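Side-chain contacts in TudS (Uncultured bacterium, PDB 6Z96), which removes sulfur from thiouracil without net redox chemistry, using a [4Fe-4S] cluster that probably takes up the sulfur to form a [4Fe-5S] intermediate: residues Leu97-Gly100 against Gly105-Arg108; Arg108-Asn111 against Val117-Ala120; Pro15-Tyr18 against Ser22-Ile25; Gly61-Thr66 against Asp71-Phe76. All coordinates share one frame; numbering follows the deposited sequence.

Along the chain the order is contact 3, contact 4, contact 1 and contact 2, each a short-range closure of a loop, turn or hairpin. Contact 3 lies in the loop between strand 5-8 and helix 28-35, and contact 1 in the loop after strand 94-96; both loops leave strands of the parallel sheet and supply residues to the iron-sulfur pocket. Their centres are about 14 Å apart, yet Lys-98 packs on both Arg-17 and Lys-23. Contact 2 continues directly from contact 1 through Arg-108, centres about 9 Å apart, as a surface hairpin. Contact 4 joins strand 63-66 to helix 73-90, its centre about 16 Å from contact 2 and 21 Å from contact 3.

Contact 1: residues Leu97-Gly100 against Gly105-Arg108; sequences LKEG and GSGR
Glu-99 closes the loop between strands 94-96 and 108-110, the one that brings Lys-98, Ser-101, Ser-103 and Cys-104 to the iron-sulfur cluster, by setting its carboxylate against the backbone of Ser-106 to Arg-108. A single oxygen, Glu-99 OE1, accepts four main-chain N-H groups. Ser-106 N approaches at 2.9 Å on the syn side, somewhat out of the carboxylate plane; Gly-107 N uses the syn lone pair at 3.1 Å. Arg-108 N comes from above the plane, 3.2 Å from OE1, in a nearly straight bond (171°). Gly-100 N, next along the chain, takes the anti lone pair of OE1 at 2.9 Å. Glu-99 has CG anti to its own N (chi1 -170°), and a bend at chi2 then directs the carboxylate toward these amides. In the conformer described, the Arg-108 guanidinium lays one face over the Glu-99 chain, Arg-108 CZ 3.7 Å from Glu-99 CG, the carboxylate and guanidinium planes 42° apart. Water 1 adds a bridge, donating to Leu-97 O and accepting from Ser-106 OG at 2.6 Å. Lys-98 NZ bonds Glu-99 O at 2.8 Å and forms a salt bridge with Glu-139. This clasp of one carboxylate oxygen by successive backbone N-H groups closes the cluster-binding loop that carries Lys-98 and Cys-104.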
# COMPACT_ATOMS: atom_id res chain seq x y z
N LEU A 97 0.82 1.37 4.29
CA LEU A 97 -0.08 1.09 3.18
C LEU A 97 -1.54 1.16 3.59
O LEU A 97 -1.88 0.88 4.73
CB LEU A 97 0.25 -0.29 2.57
CG LEU A 97 1.68 -0.48 2.07
CD1 LEU A 97 1.81 -1.88 1.36
CD2 LEU A 97 2.11 0.62 1.09
N LYS A 98 -2.41 1.51 2.63
CA LYS A 98 -3.84 1.68 2.87
C LYS A 98 -4.58 0.38 3.21
O LYS A 98 -4.60 -0.57 2.44
CB LYS A 98 -4.48 2.35 1.63
CG LYS A 98 -6.00 2.49 1.69
CD LYS A 98 -6.40 3.58 2.69
CE LYS A 98 -7.89 3.52 2.96
NZ LYS A 98 -8.23 2.45 3.95
N GLU A 99 -5.30 0.39 4.33
CA GLU A 99 -6.04 -0.80 4.77
C GLU A 99 -7.21 -1.16 3.84
O GLU A 99 -7.82 -0.27 3.23
CB GLU A 99 -6.55 -0.58 6.21
CG GLU A 99 -7.12 -1.83 6.86
CD GLU A 99 -6.14 -2.98 6.94
OE1 GLU A 99 -5.88 -3.62 5.89
OE2 GLU A 99 -5.69 -3.32 8.06
N GLY A 100 -7.47 -2.46 3.72
CA GLY A 100 -8.61 -2.99 2.99
C GLY A 100 -8.43 -3.18 1.51
O GLY A 100 -9.26 -3.84 0.88
N GLY A 105 -3.91 -3.59 1.36
CA GLY A 105 -4.46 -4.07 2.62
C GLY A 105 -3.46 -4.87 3.44
O GLY A 105 -2.59 -5.53 2.85
N SER A 106 -3.53 -4.78 4.77
CA SER A 106 -2.54 -5.50 5.58
C SER A 106 -3.15 -6.33 6.69
O SER A 106 -2.55 -7.32 7.08
CB SER A 106 -1.46 -4.56 6.11
OG SER A 106 -2.04 -3.49 6.84
N GLY A 107 -4.31 -5.94 7.16
CA GLY A 107 -5.06 -6.68 8.17
C GLY A 107 -6.37 -7.22 7.63
O GLY A 107 -6.84 -8.28 8.08
N ARG A 108 -6.98 -6.52 6.68
CA ARG A 108 -8.23 -6.96 6.08
C ARG A 108 -8.27 -6.66 4.60
O ARG A 108 -7.57 -5.77 4.12
CB ARG A 108 -9.44 -6.34 6.80
CG ARG A 108 -9.45 -4.83 6.76
CD ARG A 108 -10.74 -4.21 7.30
NE ARG A 108 -10.61 -2.77 7.52
CZ ARG A 108 -10.76 -1.85 6.57
NH1 ARG A 108 -11.06 -2.21 5.33
NH2 ARG A 108 -10.61 -0.57 6.85
O HOH W 1 -2.73 -1.73 5.00

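Contact 2: residues Arg108-Asn111 against Val117-Ala120; sequences RIYN and VSMA
Ile-109 and Met-119 pair through two backbone hydrogen bonds, Ile-109 N to Met-119 O at 3.0 Å and Met-119 N to Ile-109 O at 2.9 Å. A third bond, Asn-111 N to Val-117 O, extends the pairing toward the turn. Apolar contact lies on the face bearing Ile-109 and Met-119: the Met-119 chain, extended beyond CG, brings its CE methyl to 3.8 Å from Ile-109 CD1, while Met-119 SD rests 3.8 Å from Asn-111 CB. Near the turn, Asn-111 ND2 packs 3.5 Å from Val-117 CG1, crossing the valine at a slant. These strands, 108-110 and 118-120, form a two-stranded antiparallel beta hairpin whose axes run 141° apart, well short of exactly antiparallel; it stands at the surface, and Ile-109 also packs on Arg-59 of strand 57-60. In the non-hydrogen-bonded pair Tyr-110 with Ser-118, the Ser-118 hydroxyl sits over one face of the Tyr-110 ring, toward its rim, Ser-118 OG 3.5 Å from Tyr-110 CE1. Ser-118 OG points anti to its carbonyl carbon (chi1 -69°), which lifts it to the ring. Water 2 lies over the same face of Tyr-110, accepts from Arg-108 NH1 in the plane of the guanidinium, and hydrogen-bonds Ser-118 OG at 2.7 Å, tying arginine to serine across the strands. The Asn-111 amide is held from the turn: ND2 bonds Glu-115 OE1 and OD1 accepts from Arg-113 N, while water 3 accepts from Val-117 N.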
# COMPACT_ATOMS: atom_id res chain seq x y z
N ARG A 108 -6.98 -6.52 6.68
CA ARG A 108 -8.23 -6.96 6.08
C ARG A 108 -8.27 -6.66 4.60
O ARG A 108 -7.57 -5.77 4.12
CB ARG A 108 -9.44 -6.34 6.80
CG ARG A 108 -9.45 -4.83 6.76
CD ARG A 108 -10.74 -4.21 7.30
NE ARG A 108 -10.61 -2.77 7.52
CZ ARG A 108 -10.76 -1.85 6.57
NH1 ARG A 108 -11.06 -2.21 5.33
NH2 ARG A 108 -10.61 -0.57 6.85
N ILE A 109 -9.10 -7.41 3.88
CA ILE A 109 -9.36 -7.20 2.46
C ILE A 109 -10.82 -7.62 2.23
O ILE A 109 -11.40 -8.36 3.05
CB ILE A 109 -8.44 -8.06 1.53
CG1 ILE A 109 -8.49 -9.57 1.94
CG2 ILE A 109 -7.00 -7.53 1.45
CD1 ILE A 109 -7.77 -10.53 0.91
N TYR A 110 -11.41 -7.20 1.09
CA TYR A 110 -12.74 -7.69 0.74
C TYR A 110 -12.65 -9.16 0.33
O TYR A 110 -11.59 -9.62 -0.13
CB TYR A 110 -13.43 -6.80 -0.28
CG TYR A 110 -13.86 -5.49 0.36
CD1 TYR A 110 -14.99 -5.42 1.16
CD2 TYR A 110 -13.06 -4.36 0.26
CE1 TYR A 110 -15.37 -4.24 1.77
CE2 TYR A 110 -13.42 -3.17 0.89
CZ TYR A 110 -14.58 -3.11 1.63
OH TYR A 110 -14.97 -1.94 2.25
N ASN A 111 -13.72 -9.93 0.57
CA ASN A 111 -13.66 -11.37 0.45
C ASN A 111 -13.76 -11.98 -0.95
O ASN A 111 -13.80 -13.22 -1.03
CB ASN A 111 -14.73 -12.01 1.35
CG ASN A 111 -16.14 -11.83 0.86
OD1 ASN A 111 -16.42 -11.17 -0.15
ND2 ASN A 111 -17.09 -12.41 1.59
N VAL A 117 -18.28 -7.38 2.03
CA VAL A 117 -17.87 -8.13 3.21
C VAL A 117 -16.34 -8.27 3.30
O VAL A 117 -15.71 -8.78 2.37
CB VAL A 117 -18.57 -9.51 3.23
CG1 VAL A 117 -18.01 -10.40 4.35
CG2 VAL A 117 -20.08 -9.33 3.39
N SER A 118 -15.77 -7.86 4.43
CA SER A 118 -14.34 -7.95 4.67
C SER A 118 -13.96 -9.22 5.41
O SER A 118 -14.78 -9.83 6.10
CB SER A 118 -13.86 -6.74 5.47
OG SER A 118 -13.93 -5.56 4.68
N MET A 119 -12.72 -9.62 5.27
CA MET A 119 -12.18 -10.77 5.96
C MET A 119 -10.72 -10.47 6.31
O MET A 119 -10.10 -9.56 5.74
CB MET A 119 -12.29 -12.01 5.06
CG MET A 119 -11.34 -12.00 3.88
SD MET A 119 -11.58 -13.47 2.87
CE MET A 119 -10.19 -13.35 1.86
N ALA A 120 -10.12 -11.28 7.22
CA ALA A 120 -8.71 -11.10 7.54
C ALA A 120 -7.90 -11.48 6.30
O ALA A 120 -8.22 -12.46 5.63
CB ALA A 120 -8.31 -11.97 8.73
O HOH W 2 -11.65 -4.57 3.67
O HOH W 3 -17.13 -8.59 -0.71

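Contact 3: residues Pro15-Tyr18 against Ser22-Ile25. With SF4 (iron/sulfur cluster), chain C; H2S (hydrosulfuric acid), chain D.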
# COMPACT_ATOMS: atom_id res chain seq x y z
N PRO A 15 -4.88 11.76 -5.78
CA PRO A 15 -6.17 11.24 -6.25
C PRO A 15 -6.00 10.07 -7.21
O PRO A 15 -6.51 10.07 -8.33
CB PRO A 15 -6.80 12.46 -6.95
CG PRO A 15 -5.59 13.12 -7.56
CD PRO A 15 -4.48 12.98 -6.52
N VAL A 16 -5.36 9.03 -6.70
CA VAL A 16 -5.08 7.83 -7.47
C VAL A 16 -5.99 6.65 -7.11
O VAL A 16 -5.79 5.58 -7.68
CB VAL A 16 -3.60 7.43 -7.29
CG1 VAL A 16 -2.66 8.42 -7.97
CG2 VAL A 16 -3.26 7.25 -5.81
N ARG A 17 -6.98 6.80 -6.19
CA ARG A 17 -7.87 5.71 -5.82
C ARG A 17 -8.67 5.26 -7.02
O ARG A 17 -8.80 6.03 -8.00
CB ARG A 17 -8.81 6.13 -4.66
CG ARG A 17 -8.09 6.17 -3.31
CD ARG A 17 -7.94 4.79 -2.66
NE ARG A 17 -9.24 4.29 -2.17
CZ ARG A 17 -9.41 3.14 -1.52
NH1 ARG A 17 -8.36 2.37 -1.25
NH2 ARG A 17 -10.62 2.78 -1.11
N TYR A 18 -9.28 4.06 -6.94
CA TYR A 18 -10.06 3.54 -8.05
C TYR A 18 -11.20 4.48 -8.46
O TYR A 18 -11.58 4.49 -9.62
CB TYR A 18 -10.61 2.13 -7.72
CG TYR A 18 -11.76 2.15 -6.75
CD1 TYR A 18 -11.55 2.37 -5.40
CD2 TYR A 18 -13.07 2.03 -7.19
CE1 TYR A 18 -12.62 2.45 -4.50
CE2 TYR A 18 -14.14 2.11 -6.30
CZ TYR A 18 -13.91 2.28 -4.95
OH TYR A 18 -14.96 2.32 -4.06
N SER A 22 -9.06 10.51 -2.88
CA SER A 22 -7.83 10.35 -2.12
C SER A 22 -8.21 9.87 -0.71
O SER A 22 -9.38 9.92 -0.31
CB SER A 22 -7.08 11.67 -2.05
OG SER A 22 -7.93 12.70 -1.57
N LYS A 23 -7.23 9.38 0.03
CA LYS A 23 -7.44 8.91 1.40
C LYS A 23 -6.43 9.62 2.27
O LYS A 23 -5.74 9.01 3.09
CB LYS A 23 -7.19 7.39 1.45
CG LYS A 23 -8.24 6.58 0.69
CD LYS A 23 -9.61 6.74 1.35
CE LYS A 23 -10.65 5.78 0.84
NZ LYS A 23 -11.98 6.05 1.46
N GLY A 24 -6.32 10.94 2.07
CA GLY A 24 -5.34 11.73 2.78
C GLY A 24 -5.62 11.67 4.26
O GLY A 24 -6.77 11.87 4.68
N ILE A 25 -4.62 11.27 5.03
CA ILE A 25 -4.80 11.17 6.47
C ILE A 25 -4.22 12.37 7.19
O ILE A 25 -3.25 12.98 6.73
CB ILE A 25 -4.31 9.82 7.03
CG1 ILE A 25 -2.87 9.54 6.56
CG2 ILE A 25 -5.28 8.70 6.60
CD1 ILE A 25 -2.29 8.10 6.86
FE1 SF4 C . -5.26 1.84 -4.09
FE2 SF4 C . -4.05 3.70 -2.55
FE3 SF4 C . -2.92 2.99 -4.97
FE4 SF4 C . -2.86 1.27 -2.83
S1 SF4 C . -1.80 3.32 -3.03
S2 SF4 C . -3.36 0.72 -4.98
S3 SF4 C . -4.91 1.69 -1.85
S4 SF4 C . -4.93 4.07 -4.61
S H2S D . -7.45 1.80 -4.99
O HOH W 4 -13.64 3.87 -0.71
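Arg-17 folds back on itself, chi1 -75°, chi2 -81° and chi3 -72° all turning in the same sense, and this curl carries its guanidinium between the iron-sulfur cluster and the Lys-23 chain. Lys-23, bent at chi2 and straight beyond, runs obliquely across it and places its CE methylene over one face of the guanidinium, 3.6 Å from Arg-17 NH2. Further back, Lys-23 CG packs 3.8 Å from Arg-17 CD. At the guanidinium rim, in its plane, lie the cluster sulfide S3, 3.6 Å from Arg-17 NH1, and water 4, which accepts from Arg-17 NH2 at 3.2 Å and more weakly from Lys-23 NZ. Arg-17 CD meets the cluster sulfide S4 at 3.7 Å, so one side chain touches two corners of the cubane. The extra sulfur, modelled as hydrosulfuric acid, is bound to FE1 at 2.4 Å and lies 3.5 Å from Tyr-18 N; Arg-17, Tyr-18, Glu-45 and Arg-54 line its pocket. Backbone bonds from Tyr-18 to Arg-54 and from Lys-23 to Cys-10 fix this loop against the rest of the site. With an alanine at Arg-17, sulfide S3 is likely to lose a cationic neighbour and the Lys-23 chain the flat group it packs on. The Arg-17 guanidinium beside the sulfides, with Lys-23 NZ farther out, probably favours a negatively charged sulfur on FE1, consistent with an iron-bound sulfur taken from thiouracil.

Contact 4: residues Gly61-Thr66 against Asp71-Phe76; sequences GEHVVT and DVTAEF
Val-64 packs tightly on Phe-76: its CG1 methyl stands over the middle of the ring, 3.6 Å from the centroid and 7° off the normal, a CH-pi contact. CG1 points anti to the valine's own N (chi1 -175°), which directs it at the ring, and the same methyl touches Val-72 CG2 at 3.9 Å. Phe-76 also touches Leu-50 and Pro-102. Hydrogen bonds flank this buried core: Val-72 N donates to Val-64 O, and Val-64 N to the side-chain Thr-73 OG1, both at 2.9 Å. Here the loop after strand 63-66 leads into helix 73-90, with Val-72 at the N-cap position and Asp-71 closing an Asx turn, its OD1 accepting from Thr-73 N at 3.0 Å. The Thr-73 hydroxyl, itself a donor to Asp-71 OD1 at 2.6 Å, reaches OD1 from the same face as Thr-73 N. With a valine at Thr-73, the Val-64 amide would probably be left without its acceptor and Asp-71 OD1 with one donor fewer. The outer side is looser and faces solvent. There the exposed His-63 ring donates from ND1 to the syn lone pair of Asp-71 OD2 at 2.8 Å, ring and carboxylate planes 80° apart. A diethylene glycol molecule, probably from the crystallisation liquor, also bonds Asp-71 OD2, while Thr-73 CG2 merely brushes Glu-62 O at 3.4 Å.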
# COMPACT_ATOMS: atom_id res chain seq x y z
N GLY A 61 -8.11 -15.48 -4.10
CA GLY A 61 -6.87 -16.19 -3.85
C GLY A 61 -5.70 -15.48 -4.49
O GLY A 61 -5.45 -14.31 -4.20
N GLU A 62 -5.02 -16.16 -5.43
CA GLU A 62 -3.88 -15.56 -6.13
C GLU A 62 -4.33 -14.61 -7.24
O GLU A 62 -3.53 -13.79 -7.69
CB GLU A 62 -3.04 -16.68 -6.80
CG GLU A 62 -2.39 -17.66 -5.83
CD GLU A 62 -1.33 -16.94 -5.05
OE1 GLU A 62 -0.53 -16.21 -5.67
OE2 GLU A 62 -1.30 -17.09 -3.81
N HIS A 63 -5.58 -14.72 -7.71
CA HIS A 63 -6.06 -13.84 -8.78
C HIS A 63 -6.61 -12.55 -8.21
O HIS A 63 -6.98 -12.48 -7.04
CB HIS A 63 -7.20 -14.55 -9.54
CG HIS A 63 -6.70 -15.70 -10.37
ND1 HIS A 63 -6.51 -15.58 -11.73
CD2 HIS A 63 -6.37 -16.95 -9.99
CE1 HIS A 63 -6.05 -16.76 -12.15
NE2 HIS A 63 -5.97 -17.63 -11.14
N VAL A 64 -6.70 -11.53 -9.07
CA VAL A 64 -7.36 -10.26 -8.70
C VAL A 64 -8.28 -9.98 -9.87
O VAL A 64 -7.84 -10.04 -11.04
CB VAL A 64 -6.41 -9.09 -8.46
CG1 VAL A 64 -7.21 -7.88 -7.96
CG2 VAL A 64 -5.32 -9.47 -7.45
N VAL A 65 -9.58 -9.82 -9.58
CA VAL A 65 -10.55 -9.66 -10.66
C VAL A 65 -11.50 -8.50 -10.38
O VAL A 65 -11.70 -8.12 -9.22
CB VAL A 65 -11.38 -10.96 -10.87
CG1 VAL A 65 -10.48 -12.16 -11.13
CG2 VAL A 65 -12.30 -11.21 -9.68
N THR A 66 -12.13 -8.00 -11.43
CA THR A 66 -13.18 -7.01 -11.26
C THR A 66 -14.54 -7.76 -11.16
O THR A 66 -14.61 -8.97 -11.42
CB THR A 66 -13.19 -6.02 -12.42
OG1 THR A 66 -13.62 -6.68 -13.62
CG2 THR A 66 -11.85 -5.35 -12.61
N ASP A 71 -9.65 -10.15 -15.47
CA ASP A 71 -8.54 -10.53 -14.61
C ASP A 71 -7.46 -9.46 -14.70
O ASP A 71 -6.91 -9.22 -15.77
CB ASP A 71 -8.01 -11.91 -15.01
CG ASP A 71 -7.15 -12.51 -13.93
OD1 ASP A 71 -6.08 -11.93 -13.64
OD2 ASP A 71 -7.55 -13.56 -13.35
N VAL A 72 -7.19 -8.80 -13.57
CA VAL A 72 -6.19 -7.74 -13.49
C VAL A 72 -4.98 -8.16 -12.66
O VAL A 72 -4.20 -7.31 -12.24
CB VAL A 72 -6.81 -6.42 -12.98
CG1 VAL A 72 -7.76 -5.85 -14.04
CG2 VAL A 72 -7.56 -6.60 -11.66
N THR A 73 -4.77 -9.47 -12.47
CA THR A 73 -3.67 -9.94 -11.63
C THR A 73 -2.34 -9.50 -12.22
O THR A 73 -1.43 -9.15 -11.47
CB THR A 73 -3.64 -11.48 -11.54
OG1 THR A 73 -4.97 -11.98 -11.33
CG2 THR A 73 -2.75 -11.96 -10.40
N ALA A 74 -2.20 -9.47 -13.56
CA ALA A 74 -0.93 -9.07 -14.16
C ALA A 74 -0.47 -7.68 -13.69
O ALA A 74 0.70 -7.47 -13.35
CB ALA A 74 -1.02 -9.11 -15.68
N GLU A 75 -1.41 -6.74 -13.65
CA GLU A 75 -1.10 -5.37 -13.26
C GLU A 75 -0.85 -5.28 -11.76
O GLU A 75 0.04 -4.56 -11.32
CB GLU A 75 -2.26 -4.46 -13.67
CG GLU A 75 -2.37 -4.31 -15.19
CD GLU A 75 -3.02 -5.45 -15.96
OE1 GLU A 75 -3.68 -6.31 -15.34
OE2 GLU A 75 -2.84 -5.49 -17.20
N PHE A 76 -1.63 -6.02 -10.97
CA PHE A 76 -1.43 -6.02 -9.51
C PHE A 76 -0.06 -6.60 -9.17
O PHE A 76 0.62 -6.08 -8.29
CB PHE A 76 -2.52 -6.85 -8.82
CG PHE A 76 -3.74 -6.02 -8.50
CD1 PHE A 76 -4.55 -5.54 -9.51
CD2 PHE A 76 -4.05 -5.70 -7.19
CE1 PHE A 76 -5.65 -4.75 -9.22
CE2 PHE A 76 -5.16 -4.92 -6.90
CZ PHE A 76 -5.95 -4.45 -7.92